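Local coordinates for putative iron binding protein (PDB 1Y9U) that probably captures ferric iron in the bacterial periplasm through tyrosine side chains, as a solute-binding protein of the class that serves import across the inner membrane, at residues L102-R107 with V237-A242; V148-A153 with A303-Y308; D124-K129 with R165-N170; V108-K113 with D181-I186. All blocks are in the same frame, centred on the assembly; numbering follows the deposited sequence.

Along the chain the order is 102-107, 108-113, 124-129, 148-153, 165-170, 181-186, 237-242 and 303-308, so contacts 3 and 4 are nested inside the loop that contact 1 closes, and contact 2 crosses all three. Contacts 1 and 4, about 21 Å apart between centres, share strand 100-112, which spans from its pairing with strand 237-245 to the region beneath helix 179-187, passing the iron-binding tyrosines. Contact 3 touches contact 4 through Leu125 and Leu109, about 16 Å between centres. Contact 2, its centre about 15 Å from that of contact 1, meets it where Ile305 packs on Val237. This is consistent with the two-lobed periplasmic binding protein fold.

Contact 1: L102-R107 with V237-A242; sequences LSLRDR and VNISGA
A classic beta bulge interrupts this antiparallel pair: Leu102 and Ser103 both face Ser240. The Leu102 N-H points almost straight at Ser240 O (2.8 Å, 176° at the hydrogen), while Ser240 N returns a longer, more bent bond to Ser103 O. Their hydroxyls meet tip to tip, Ser103 OG lying 2.7 Å from Ser240 OG, because each is set between its backbone N and carbonyl carbon; Glu276 and Tyr270 also bond to this pair. Beyond the bulge, Arg105 N reaches Asn238 O at 2.8 Å and Asn238 N bonds back to Arg105 O at 2.9 Å, the donors standing above the carbonyl planes. The Leu104 and Ile239 side chains cross obliquely, Leu104 CD2 4.0 Å from Ile239 CG2. On the other face, with CG beside the backbone N and chi2 extended (161°), Arg105 CD rests against Ile239 C; the bend at chi3 (58°) turns the guanidinium onward to a salt bridge with Glu276. It also bonds weakly to Tyr143 OH, an iron ligand in the iron-bound protein, whose ionised form its charge may favour. Strand 58-62 continues the sheet beyond 237-242, while helices 198-206 and 142-155 bring Tyr199 and Tyr143 up to Arg105 and Arg107.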
loop_
_atom_site.group_PDB
_atom_site.type_symbol
_atom_site.label_atom_id
_atom_site.label_comp_id
_atom_site.label_asym_id
_atom_site.label_seq_id
_atom_site.Cartn_x
_atom_site.Cartn_y
_atom_site.Cartn_z
ATOM N N LEU A 102 -3.874 -2.177 8.143
ATOM C CA LEU A 102 -3.056 -1.546 9.177
ATOM C C LEU A 102 -2.373 -0.265 8.725
ATOM O O LEU A 102 -2.073 0.585 9.570
ATOM C CB LEU A 102 -2.005 -2.530 9.687
ATOM C CG LEU A 102 -2.535 -3.807 10.347
ATOM C CD1 LEU A 102 -1.360 -4.689 10.745
ATOM C CD2 LEU A 102 -3.392 -3.517 11.574
ATOM N N SER A 103 -2.143 -0.100 7.416
ATOM C CA SER A 103 -1.618 1.154 6.902
ATOM C C SER A 103 -2.024 1.290 5.453
ATOM O O SER A 103 -2.401 0.312 4.818
ATOM C CB SER A 103 -0.103 1.203 7.014
ATOM O OG SER A 103 0.484 0.260 6.138
ATOM N N LEU A 104 -1.954 2.520 4.950
ATOM C CA LEU A 104 -2.368 2.862 3.592
ATOM C C LEU A 104 -1.158 3.236 2.760
ATOM O O LEU A 104 -0.278 3.971 3.227
ATOM C CB LEU A 104 -3.358 4.025 3.572
ATOM C CG LEU A 104 -4.512 3.921 4.568
ATOM C CD1 LEU A 104 -5.418 5.135 4.435
ATOM C CD2 LEU A 104 -5.293 2.632 4.392
ATOM N N ARG A 105 -1.159 2.773 1.513
ATOM C CA ARG A 105 -0.089 2.977 0.533
ATOM C C ARG A 105 -0.702 3.629 -0.696
ATOM O O ARG A 105 -1.124 2.953 -1.626
ATOM C CB ARG A 105 0.508 1.620 0.221
ATOM C CG ARG A 105 1.265 1.050 1.429
ATOM C CD ARG A 105 1.491 -0.428 1.376
ATOM N NE ARG A 105 2.220 -0.870 0.197
ATOM C CZ ARG A 105 3.537 -1.024 0.117
ATOM N NH1 ARG A 105 4.351 -0.775 1.126
ATOM N NH2 ARG A 105 4.051 -1.451 -1.015
ATOM N N ASP A 106 -0.745 4.952 -0.667
ATOM C CA ASP A 106 -1.354 5.756 -1.703
ATOM C C ASP A 106 -0.451 5.942 -2.888
ATOM O O ASP A 106 0.761 6.180 -2.746
ATOM C CB ASP A 106 -1.882 7.106 -1.190
ATOM C CG ASP A 106 -0.887 7.926 -0.406
ATOM O OD1 ASP A 106 -0.172 7.391 0.465
ATOM O OD2 ASP A 106 -0.847 9.143 -0.560
ATOM N N ARG A 107 -1.055 5.823 -4.060
ATOM C CA ARG A 107 -0.331 5.957 -5.308
ATOM C C ARG A 107 -0.646 7.332 -5.877
ATOM O O ARG A 107 -1.790 7.642 -6.162
ATOM C CB ARG A 107 -0.678 4.828 -6.270
ATOM C CG ARG A 107 0.257 4.737 -7.454
ATOM C CD ARG A 107 0.428 3.296 -7.980
ATOM N NE ARG A 107 1.469 3.117 -8.991
ATOM C CZ ARG A 107 2.767 3.082 -8.711
ATOM N NH1 ARG A 107 3.203 3.255 -7.476
ATOM N NH2 ARG A 107 3.636 2.871 -9.681
ATOM N N VAL A 237 -5.528 3.840 -2.807
ATOM C CA VAL A 237 -4.647 3.240 -1.824
ATOM C C VAL A 237 -4.631 1.720 -1.933
ATOM O O VAL A 237 -5.661 1.067 -2.170
ATOM C CB VAL A 237 -4.983 3.654 -0.359
ATOM C CG1 VAL A 237 -5.020 5.163 -0.213
ATOM C CG2 VAL A 237 -6.272 3.000 0.162
ATOM N N ASN A 238 -3.442 1.152 -1.822
ATOM C CA ASN A 238 -3.339 -0.255 -1.415
ATOM C C ASN A 238 -3.016 -0.239 0.096
ATOM O O ASN A 238 -2.987 0.826 0.732
ATOM C CB ASN A 238 -2.338 -1.091 -2.261
ATOM C CG ASN A 238 -2.716 -2.589 -2.365
ATOM O OD1 ASN A 238 -3.301 -3.166 -1.470
ATOM N ND2 ASN A 238 -2.420 -3.206 -3.535
ATOM N N ILE A 239 -2.800 -1.404 0.673
ATOM C CA ILE A 239 -2.652 -1.505 2.113
ATOM C C ILE A 239 -1.591 -2.483 2.533
ATOM O O ILE A 239 -1.203 -3.361 1.784
ATOM C CB ILE A 239 -4.002 -1.946 2.747
ATOM C CG1 ILE A 239 -4.400 -3.357 2.283
ATOM C CG2 ILE A 239 -5.098 -0.922 2.498
ATOM C CD1 ILE A 239 -5.601 -3.929 3.058
ATOM N N SER A 240 -1.144 -2.339 3.772
ATOM C CA SER A 240 -0.634 -3.495 4.518
ATOM C C SER A 240 -1.747 -3.934 5.463
ATOM O O SER A 240 -2.649 -3.162 5.766
ATOM C CB SER A 240 0.637 -3.177 5.310
ATOM O OG SER A 240 0.332 -2.420 6.479
ATOM N N GLY A 241 -1.681 -5.166 5.931
ATOM C CA GLY A 241 -2.752 -5.640 6.790
ATOM C C GLY A 241 -2.468 -6.982 7.399
ATOM O O GLY A 241 -1.395 -7.537 7.242
ATOM N N ALA A 242 -3.456 -7.501 8.120
ATOM C CA ALA A 242 -3.289 -8.694 8.909
ATOM C C ALA A 242 -4.603 -9.405 9.137
ATOM O O ALA A 242 -5.674 -8.872 8.947
ATOM C CB ALA A 242 -2.645 -8.323 10.234
#

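Contact 2: V148-A153 with A303-Y308; sequences VAAMIA and AEIAKY
Ala149 is the first residue of 148-153 to touch helix 303-318; its CA and that of Tyr308 are the nearest pair, 4.8 Å apart. The Ala149 methyl points at the other helix, CB ending 3.4 Å from Ile305 O, and its small size lets the backbones come close here while the Tyr308 ring packs alongside. Ala149 O, already accepting from Ala153 N within its own helix, lies 3.6 Å from Tyr308 CB. Ala150 follows with a looser touch, its CB against Ile305 CG1 at 4.3 Å; His236 packs on both of these side chains. One turn after Ala149, the CG2 branch of Ile152, anti to the backbone N, approaches the ring obliquely, 3.5 Å from Tyr308 CD2. Ala153 closes the run: its CA lies over one face of the ring and its CB sits 3.8 Å from Tyr308 CE1. The ring is put there by a CG anti to the carbonyl carbon (chi1 -72°), and Lys307 CG covers the opposite face, toward the rim. Glu304, bent at chi2, brings OE2 to the ring edge, in plane, and near Ala153 CB. The short helical segments cross almost perpendicularly, at 96° with axes 7.9 Å apart. This is close helix-helix packing through small alanines, joining helix 142-155, which carries the iron ligand Tyr143, to the C-terminal helix of the binding-protein fold.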
loop_
_atom_site.group_PDB
_atom_site.type_symbol
_atom_site.label_atom_id
_atom_site.label_comp_id
_atom_site.label_asym_id
_atom_site.label_seq_id
_atom_site.Cartn_x
_atom_site.Cartn_y
_atom_site.Cartn_z
ATOM N N VAL A 148 -5.021 0.172 -11.851
ATOM C CA VAL A 148 -5.817 -0.191 -13.036
ATOM C C VAL A 148 -7.085 -0.941 -12.633
ATOM O O VAL A 148 -8.155 -0.677 -13.157
ATOM C CB VAL A 148 -4.966 -0.981 -14.061
ATOM C CG1 VAL A 148 -5.812 -1.462 -15.259
ATOM C CG2 VAL A 148 -3.817 -0.085 -14.540
ATOM N N ALA A 149 -6.971 -1.857 -11.683
ATOM C CA ALA A 149 -8.137 -2.609 -11.200
ATOM C C ALA A 149 -9.167 -1.685 -10.566
ATOM O O ALA A 149 -10.367 -1.797 -10.817
ATOM C CB ALA A 149 -7.710 -3.703 -10.224
ATOM N N ALA A 150 -8.716 -0.727 -9.770
ATOM C CA ALA A 150 -9.630 0.237 -9.176
ATOM C C ALA A 150 -10.286 1.093 -10.259
ATOM O O ALA A 150 -11.461 1.445 -10.174
ATOM C CB ALA A 150 -8.895 1.115 -8.175
ATOM N N MET A 151 -9.525 1.445 -11.294
ATOM C CA MET A 151 -10.072 2.232 -12.393
ATOM C C MET A 151 -11.168 1.449 -13.142
ATOM O O MET A 151 -12.173 2.026 -13.525
ATOM C CB MET A 151 -8.971 2.681 -13.366
ATOM C CG MET A 151 -9.457 3.706 -14.399
ATOM S SD MET A 151 -8.108 4.349 -15.420
ATOM C CE MET A 151 -7.314 5.484 -14.277
ATOM N N ILE A 152 -10.993 0.150 -13.338
ATOM C CA ILE A 152 -12.069 -0.657 -13.959
ATOM C C ILE A 152 -13.301 -0.613 -13.062
ATOM O O ILE A 152 -14.419 -0.419 -13.527
ATOM C CB ILE A 152 -11.627 -2.103 -14.215
ATOM C CG1 ILE A 152 -10.444 -2.143 -15.192
ATOM C CG2 ILE A 152 -12.793 -2.939 -14.753
ATOM C CD1 ILE A 152 -9.785 -3.469 -15.312
ATOM N N ALA A 153 -13.101 -0.793 -11.757
ATOM C CA ALA A 153 -14.214 -0.789 -10.813
ATOM C C ALA A 153 -15.012 0.511 -10.865
ATOM O O ALA A 153 -16.250 0.502 -10.801
ATOM C CB ALA A 153 -13.711 -1.029 -9.404
ATOM N N ALA A 303 -11.193 -4.525 -1.453
ATOM C CA ALA A 303 -11.398 -5.868 -1.978
ATOM C C ALA A 303 -11.695 -5.876 -3.490
ATOM O O ALA A 303 -11.362 -6.843 -4.159
ATOM C CB ALA A 303 -12.484 -6.598 -1.208
ATOM N N GLU A 304 -12.291 -4.797 -3.994
ATOM C CA GLU A 304 -12.527 -4.613 -5.443
ATOM C C GLU A 304 -11.241 -4.670 -6.268
ATOM O O GLU A 304 -11.250 -5.081 -7.437
ATOM C CB GLU A 304 -13.272 -3.296 -5.727
ATOM C CG GLU A 304 -14.694 -3.242 -5.194
ATOM C CD GLU A 304 -15.674 -3.987 -6.086
ATOM O OE1 GLU A 304 -15.909 -5.173 -5.829
ATOM O OE2 GLU A 304 -16.181 -3.383 -7.053
ATOM N N ILE A 305 -10.134 -4.232 -5.683
ATOM C CA ILE A 305 -8.847 -4.284 -6.373
ATOM C C ILE A 305 -8.472 -5.742 -6.667
ATOM O O ILE A 305 -8.028 -6.083 -7.762
ATOM C CB ILE A 305 -7.754 -3.573 -5.539
ATOM C CG1 ILE A 305 -8.017 -2.078 -5.500
ATOM C CG2 ILE A 305 -6.367 -3.866 -6.080
ATOM C CD1 ILE A 305 -7.309 -1.408 -4.355
ATOM N N ALA A 306 -8.685 -6.616 -5.690
ATOM C CA ALA A 306 -8.431 -8.030 -5.873
ATOM C C ALA A 306 -9.389 -8.641 -6.899
ATOM O O ALA A 306 -8.962 -9.451 -7.717
ATOM C CB ALA A 306 -8.543 -8.768 -4.533
ATOM N N LYS A 307 -10.650 -8.226 -6.867
ATOM C CA LYS A 307 -11.677 -8.704 -7.811
ATOM C C LYS A 307 -11.298 -8.439 -9.267
ATOM O O LYS A 307 -11.538 -9.278 -10.108
ATOM C CB LYS A 307 -13.036 -8.030 -7.525
ATOM C CG LYS A 307 -14.201 -8.397 -8.485
ATOM C CD LYS A 307 -15.519 -7.672 -8.154
ATOM C CE LYS A 307 -16.608 -7.888 -9.245
ATOM N NZ LYS A 307 -17.984 -7.469 -8.803
ATOM N N TYR A 308 -10.738 -7.260 -9.552
ATOM C CA TYR A 308 -10.468 -6.823 -10.925
ATOM C C TYR A 308 -8.989 -6.941 -11.318
ATOM O O TYR A 308 -8.614 -6.495 -12.407
ATOM C CB TYR A 308 -10.946 -5.378 -11.123
ATOM C CG TYR A 308 -12.439 -5.220 -11.165
ATOM C CD1 TYR A 308 -13.153 -4.796 -10.052
ATOM C CD2 TYR A 308 -13.152 -5.497 -12.328
ATOM C CE1 TYR A 308 -14.529 -4.643 -10.092
ATOM C CE2 TYR A 308 -14.536 -5.352 -12.375
ATOM C CZ TYR A 308 -15.216 -4.926 -11.252
ATOM O OH TYR A 308 -16.594 -4.778 -11.276
#

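Contact 3: D124-K129 with R165-N170; sequences DLADPK and RGVKAN
Apolar packing joins Leu125 and Ala126 to Val167 and Gly166. Leu125, its CG anti to the backbone N (chi1 -163°), crosses Val167 obliquely, and Leu125 CD2 lies 4.0 Å from Val167 CG2. Val167 CG2 also comes within 3.9 Å of Leu125 C, so one branch covers both side chain and backbone. Ala126 CB sits 4.2 Å from Val167 CG2 and 4.0 Å from Gly166 CA. The backbones are closest at this glycine: Ala126 CA is 4.4 Å from Gly166 CA, and Gly166, having no side chain, lets Ala126 CB lie directly on its CA. Leu125 also packs on Trp163 of the same helix and on strands 193-197 and 134-135.

The polar part lies around Asn170 and in the loop. The Asn170 side chain points toward the loop, its CG anti to the carbonyl carbon, and packs beside the backbone of Leu125 to Pro128. Within the loop, Lys129 N bonds to Asp127 OD2 at 2.9 Å, nearly straight at 169° and along the anti lone pair of that oxygen.

This last bond makes an Asx turn at the start of the 3-10 segment 128-129, and the whole is loop-on-helix packing against helix 157-170, away from the iron ligands.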
loop_
_atom_site.group_PDB
_atom_site.type_symbol
_atom_site.label_atom_id
_atom_site.label_comp_id
_atom_site.label_asym_id
_atom_site.label_seq_id
_atom_site.Cartn_x
_atom_site.Cartn_y
_atom_site.Cartn_z
ATOM N N ASP A 124 -6.435 12.429 -15.917
ATOM C CA ASP A 124 -5.672 13.500 -16.550
ATOM C C ASP A 124 -4.332 13.046 -17.101
ATOM O O ASP A 124 -3.756 13.720 -17.947
ATOM C CB ASP A 124 -5.439 14.669 -15.572
ATOM C CG ASP A 124 -6.721 15.286 -15.054
ATOM O OD1 ASP A 124 -7.796 15.142 -15.704
ATOM O OD2 ASP A 124 -6.727 15.933 -13.988
ATOM N N LEU A 125 -3.802 11.922 -16.610
ATOM C CA LEU A 125 -2.495 11.471 -17.047
ATOM C C LEU A 125 -2.474 11.085 -18.537
ATOM O O LEU A 125 -1.425 11.058 -19.164
ATOM C CB LEU A 125 -2.043 10.297 -16.173
ATOM C CG LEU A 125 -0.547 9.967 -16.219
ATOM C CD1 LEU A 125 0.313 11.098 -15.679
ATOM C CD2 LEU A 125 -0.305 8.691 -15.435
ATOM N N ALA A 126 -3.646 10.770 -19.082
ATOM C CA ALA A 126 -3.805 10.429 -20.508
ATOM C C ALA A 126 -4.003 11.670 -21.400
ATOM O O ALA A 126 -4.100 11.526 -22.611
ATOM C CB ALA A 126 -4.971 9.481 -20.678
ATOM N N ASP A 127 -4.078 12.868 -20.833
ATOM C CA ASP A 127 -4.283 14.054 -21.660
ATOM C C ASP A 127 -3.126 14.168 -22.632
ATOM O O ASP A 127 -1.961 14.105 -22.220
ATOM C CB ASP A 127 -4.348 15.308 -20.788
ATOM C CG ASP A 127 -4.761 16.558 -21.540
ATOM O OD1 ASP A 127 -5.721 17.214 -21.103
ATOM O OD2 ASP A 127 -4.170 16.992 -22.519
ATOM N N PRO A 128 -3.429 14.377 -23.917
ATOM C CA PRO A 128 -2.407 14.536 -24.943
ATOM C C PRO A 128 -1.300 15.576 -24.630
ATOM O O PRO A 128 -0.182 15.453 -25.124
ATOM C CB PRO A 128 -3.255 14.955 -26.162
ATOM C CG PRO A 128 -4.522 14.305 -25.950
ATOM C CD PRO A 128 -4.785 14.413 -24.490
ATOM N N LYS A 129 -1.596 16.549 -23.785
ATOM C CA LYS A 129 -0.608 17.587 -23.507
ATOM C C LYS A 129 0.561 17.074 -22.679
ATOM O O LYS A 129 1.596 17.722 -22.636
ATOM C CB LYS A 129 -1.227 18.758 -22.790
ATOM C CG LYS A 129 -1.476 18.541 -21.337
ATOM C CD LYS A 129 -2.222 19.717 -20.789
ATOM C CE LYS A 129 -2.800 19.438 -19.435
ATOM N NZ LYS A 129 -3.522 20.661 -18.969
ATOM N N ARG A 165 -3.888 3.364 -22.973
ATOM C CA ARG A 165 -3.301 3.689 -24.271
ATOM C C ARG A 165 -2.793 5.149 -24.305
ATOM O O ARG A 165 -1.729 5.416 -24.843
ATOM C CB ARG A 165 -4.305 3.464 -25.388
ATOM C CG ARG A 165 -4.597 2.035 -25.690
ATOM C CD ARG A 165 -5.493 1.889 -26.939
ATOM N NE ARG A 165 -6.032 0.550 -27.029
ATOM C CZ ARG A 165 -5.339 -0.499 -27.438
ATOM N NH1 ARG A 165 -4.090 -0.377 -27.865
ATOM N NH2 ARG A 165 -5.890 -1.702 -27.443
ATOM N N GLY A 166 -3.523 6.068 -23.687
ATOM C CA GLY A 166 -3.138 7.464 -23.665
ATOM C C GLY A 166 -1.906 7.687 -22.789
ATOM O O GLY A 166 -1.033 8.471 -23.114
ATOM N N VAL A 167 -1.852 6.996 -21.647
ATOM C CA VAL A 167 -0.698 7.096 -20.763
ATOM C C VAL A 167 0.534 6.497 -21.427
ATOM O O VAL A 167 1.608 7.128 -21.459
ATOM C CB VAL A 167 -0.971 6.428 -19.415
ATOM C CG1 VAL A 167 0.306 6.323 -18.553
ATOM C CG2 VAL A 167 -2.027 7.194 -18.664
ATOM N N LYS A 168 0.379 5.317 -22.023
ATOM C CA LYS A 168 1.473 4.708 -22.776
ATOM C C LYS A 168 2.056 5.702 -23.788
ATOM O O LYS A 168 3.268 5.878 -23.905
ATOM C CB LYS A 168 1.026 3.411 -23.472
ATOM C CG LYS A 168 2.101 2.800 -24.364
ATOM C CD LYS A 168 1.597 1.657 -25.195
ATOM C CE LYS A 168 2.726 1.172 -26.092
ATOM N NZ LYS A 168 2.384 -0.013 -26.956
ATOM N N ALA A 169 1.168 6.361 -24.519
ATOM C CA ALA A 169 1.588 7.278 -25.580
ATOM C C ALA A 169 2.361 8.452 -25.013
ATOM O O ALA A 169 3.194 9.070 -25.706
ATOM C CB ALA A 169 0.374 7.780 -26.315
ATOM N N ASN A 170 2.063 8.786 -23.754
ATOM C CA ASN A 170 2.661 9.941 -23.091
ATOM C C ASN A 170 4.002 9.651 -22.404
ATOM O O ASN A 170 4.648 10.580 -21.926
ATOM C CB ASN A 170 1.720 10.515 -22.026
ATOM C CG ASN A 170 0.560 11.316 -22.596
ATOM O OD1 ASN A 170 -0.428 11.595 -21.898
ATOM N ND2 ASN A 170 0.688 11.722 -23.843
#

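Contact 4: V108-K113 with D181-I186; sequences VLYVEK and DVARDI
The Tyr110 ring meets helix 179-187 with an edge: Ala183 N lies near the ring plane, 3.9 Å from Tyr110 CD2. Val182 CG1, anti to its backbone N, approaches Tyr110 CD2 obliquely at 3.7 Å. The second flat group, the Arg184 guanidinium, has Asp181 OD1 above one face, 3.2 Å from NH1 and held by charge alone, while Asp185 lies at its edge. There Arg184 grips side-on, NE bonding to Asp185 OD1 at 2.9 Å and NH2 to Asp185 OD2 at 3.3 Å; Arg173 gives Asp185 a second cationic partner. The three residues form a salt-bridge network on the helix, apart from the strand.

Strand and helix run nearly parallel, their short axes 18° apart and 8.7 Å distant, as in the alpha/beta layering of periplasmic binding proteins, with strand 193-197 pairing antiparallel beside 100-112. Ile186 fills the rest of the interface with two branches. Ile186 CD1 reaches Tyr110 CB at 3.8 Å, and Ile186 CG2 packs on Glu112 CA at 3.6 Å. The Glu112 chain bends at chi2, and its carboxylate bonds to the backbone N of Asp114. Tyr110 OH is tied to the carbonyl of Asn197, and the ring also packs against Tyr200, an iron ligand on helix 198-206.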
loop_
_atom_site.group_PDB
_atom_site.type_symbol
_atom_site.label_atom_id
_atom_site.label_comp_id
_atom_site.label_asym_id
_atom_site.label_seq_id
_atom_site.Cartn_x
_atom_site.Cartn_y
_atom_site.Cartn_z
ATOM N N VAL A 108 0.384 8.173 -5.940
ATOM C CA VAL A 108 0.227 9.599 -6.160
ATOM C C VAL A 108 1.001 10.060 -7.397
ATOM O O VAL A 108 1.606 9.268 -8.103
ATOM C CB VAL A 108 0.651 10.373 -4.884
ATOM C CG1 VAL A 108 -0.138 9.876 -3.646
ATOM C CG2 VAL A 108 2.138 10.247 -4.620
ATOM N N LEU A 109 0.974 11.367 -7.647
ATOM C CA LEU A 109 1.694 11.977 -8.743
ATOM C C LEU A 109 2.903 12.711 -8.192
ATOM O O LEU A 109 2.770 13.609 -7.369
ATOM C CB LEU A 109 0.793 12.957 -9.485
ATOM C CG LEU A 109 1.269 13.374 -10.880
ATOM C CD1 LEU A 109 1.151 12.225 -11.899
ATOM C CD2 LEU A 109 0.520 14.600 -11.368
ATOM N N TYR A 110 4.093 12.295 -8.605
ATOM C CA TYR A 110 5.297 13.083 -8.361
ATOM C C TYR A 110 5.337 14.171 -9.404
ATOM O O TYR A 110 5.061 13.890 -10.563
ATOM C CB TYR A 110 6.545 12.249 -8.517
ATOM C CG TYR A 110 6.772 11.109 -7.532
ATOM C CD1 TYR A 110 5.842 10.742 -6.562
ATOM C CD2 TYR A 110 7.967 10.372 -7.597
ATOM C CE1 TYR A 110 6.090 9.669 -5.711
ATOM C CE2 TYR A 110 8.217 9.325 -6.749
ATOM C CZ TYR A 110 7.288 8.990 -5.783
ATOM O OH TYR A 110 7.531 7.882 -4.993
ATOM N N VAL A 111 5.648 15.397 -8.999
ATOM C CA VAL A 111 5.580 16.562 -9.869
ATOM C C VAL A 111 6.837 17.395 -9.687
ATOM O O VAL A 111 7.239 17.654 -8.553
ATOM C CB VAL A 111 4.347 17.428 -9.533
ATOM C CG1 VAL A 111 4.277 18.653 -10.428
ATOM C CG2 VAL A 111 3.064 16.578 -9.615
ATOM N N GLU A 112 7.429 17.868 -10.777
ATOM C CA GLU A 112 8.557 18.787 -10.684
ATOM C C GLU A 112 8.175 19.914 -9.728
ATOM O O GLU A 112 7.063 20.444 -9.814
ATOM C CB GLU A 112 8.884 19.352 -12.055
ATOM C CG GLU A 112 10.287 19.917 -12.187
ATOM C CD GLU A 112 10.471 21.310 -11.597
ATOM O OE1 GLU A 112 9.491 22.081 -11.534
ATOM O OE2 GLU A 112 11.626 21.602 -11.187
ATOM N N LYS A 113 9.083 20.290 -8.832
ATOM C CA LYS A 113 8.708 21.091 -7.682
ATOM C C LYS A 113 8.044 22.437 -7.996
ATOM O O LYS A 113 7.259 22.923 -7.196
ATOM C CB LYS A 113 9.916 21.320 -6.770
ATOM C CG LYS A 113 10.996 22.197 -7.410
ATOM C CD LYS A 113 12.274 22.219 -6.588
ATOM C CE LYS A 113 13.364 23.070 -7.227
ATOM N NZ LYS A 113 13.038 24.533 -7.170
ATOM N N ASP A 181 12.841 6.013 -9.335
ATOM C CA ASP A 181 13.354 6.466 -10.640
ATOM C C ASP A 181 12.499 7.564 -11.266
ATOM O O ASP A 181 12.979 8.343 -12.089
ATOM C CB ASP A 181 13.481 5.307 -11.620
ATOM C CG ASP A 181 14.571 4.335 -11.248
ATOM O OD1 ASP A 181 15.612 4.739 -10.641
ATOM O OD2 ASP A 181 14.466 3.146 -11.586
ATOM N N VAL A 182 11.232 7.613 -10.919
ATOM C CA VAL A 182 10.379 8.710 -11.366
ATOM C C VAL A 182 10.938 10.031 -10.866
ATOM O O VAL A 182 11.021 11.000 -11.619
ATOM C CB VAL A 182 8.918 8.513 -10.925
ATOM C CG1 VAL A 182 8.073 9.731 -11.247
ATOM C CG2 VAL A 182 8.331 7.248 -11.548
ATOM N N ALA A 183 11.294 10.091 -9.578
ATOM C CA ALA A 183 11.876 11.310 -9.010
ATOM C C ALA A 183 13.240 11.639 -9.633
ATOM O O ALA A 183 13.528 12.788 -9.989
ATOM C CB ALA A 183 11.994 11.172 -7.501
ATOM N N ARG A 184 14.064 10.614 -9.805
ATOM C CA ARG A 184 15.354 10.767 -10.480
ATOM C C ARG A 184 15.176 11.424 -11.850
ATOM O O ARG A 184 15.907 12.355 -12.212
ATOM C CB ARG A 184 16.013 9.410 -10.663
ATOM C CG ARG A 184 17.342 9.458 -11.385
ATOM C CD ARG A 184 17.796 8.116 -11.841
ATOM N NE ARG A 184 16.918 7.600 -12.880
ATOM C CZ ARG A 184 16.949 6.372 -13.359
ATOM N NH1 ARG A 184 17.822 5.479 -12.894
ATOM N NH2 ARG A 184 16.095 6.045 -14.321
ATOM N N ASP A 185 14.188 10.946 -12.596
ATOM C CA ASP A 185 14.033 11.384 -13.983
ATOM C C ASP A 185 13.323 12.722 -14.096
ATOM O O ASP A 185 13.527 13.457 -15.053
ATOM C CB ASP A 185 13.340 10.298 -14.785
ATOM C CG ASP A 185 14.233 9.093 -15.031
ATOM O OD1 ASP A 185 15.488 9.175 -14.808
ATOM O OD2 ASP A 185 13.747 8.039 -15.484
ATOM N N ILE A 186 12.528 13.091 -13.106
ATOM C CA ILE A 186 12.020 14.457 -13.044
ATOM C C ILE A 186 13.176 15.425 -12.766
ATOM O O ILE A 186 13.298 16.475 -13.436
ATOM C CB ILE A 186 10.885 14.588 -11.996
ATOM C CG1 ILE A 186 9.640 13.845 -12.478
ATOM C CG2 ILE A 186 10.571 16.064 -11.756
ATOM C CD1 ILE A 186 8.560 13.640 -11.417
#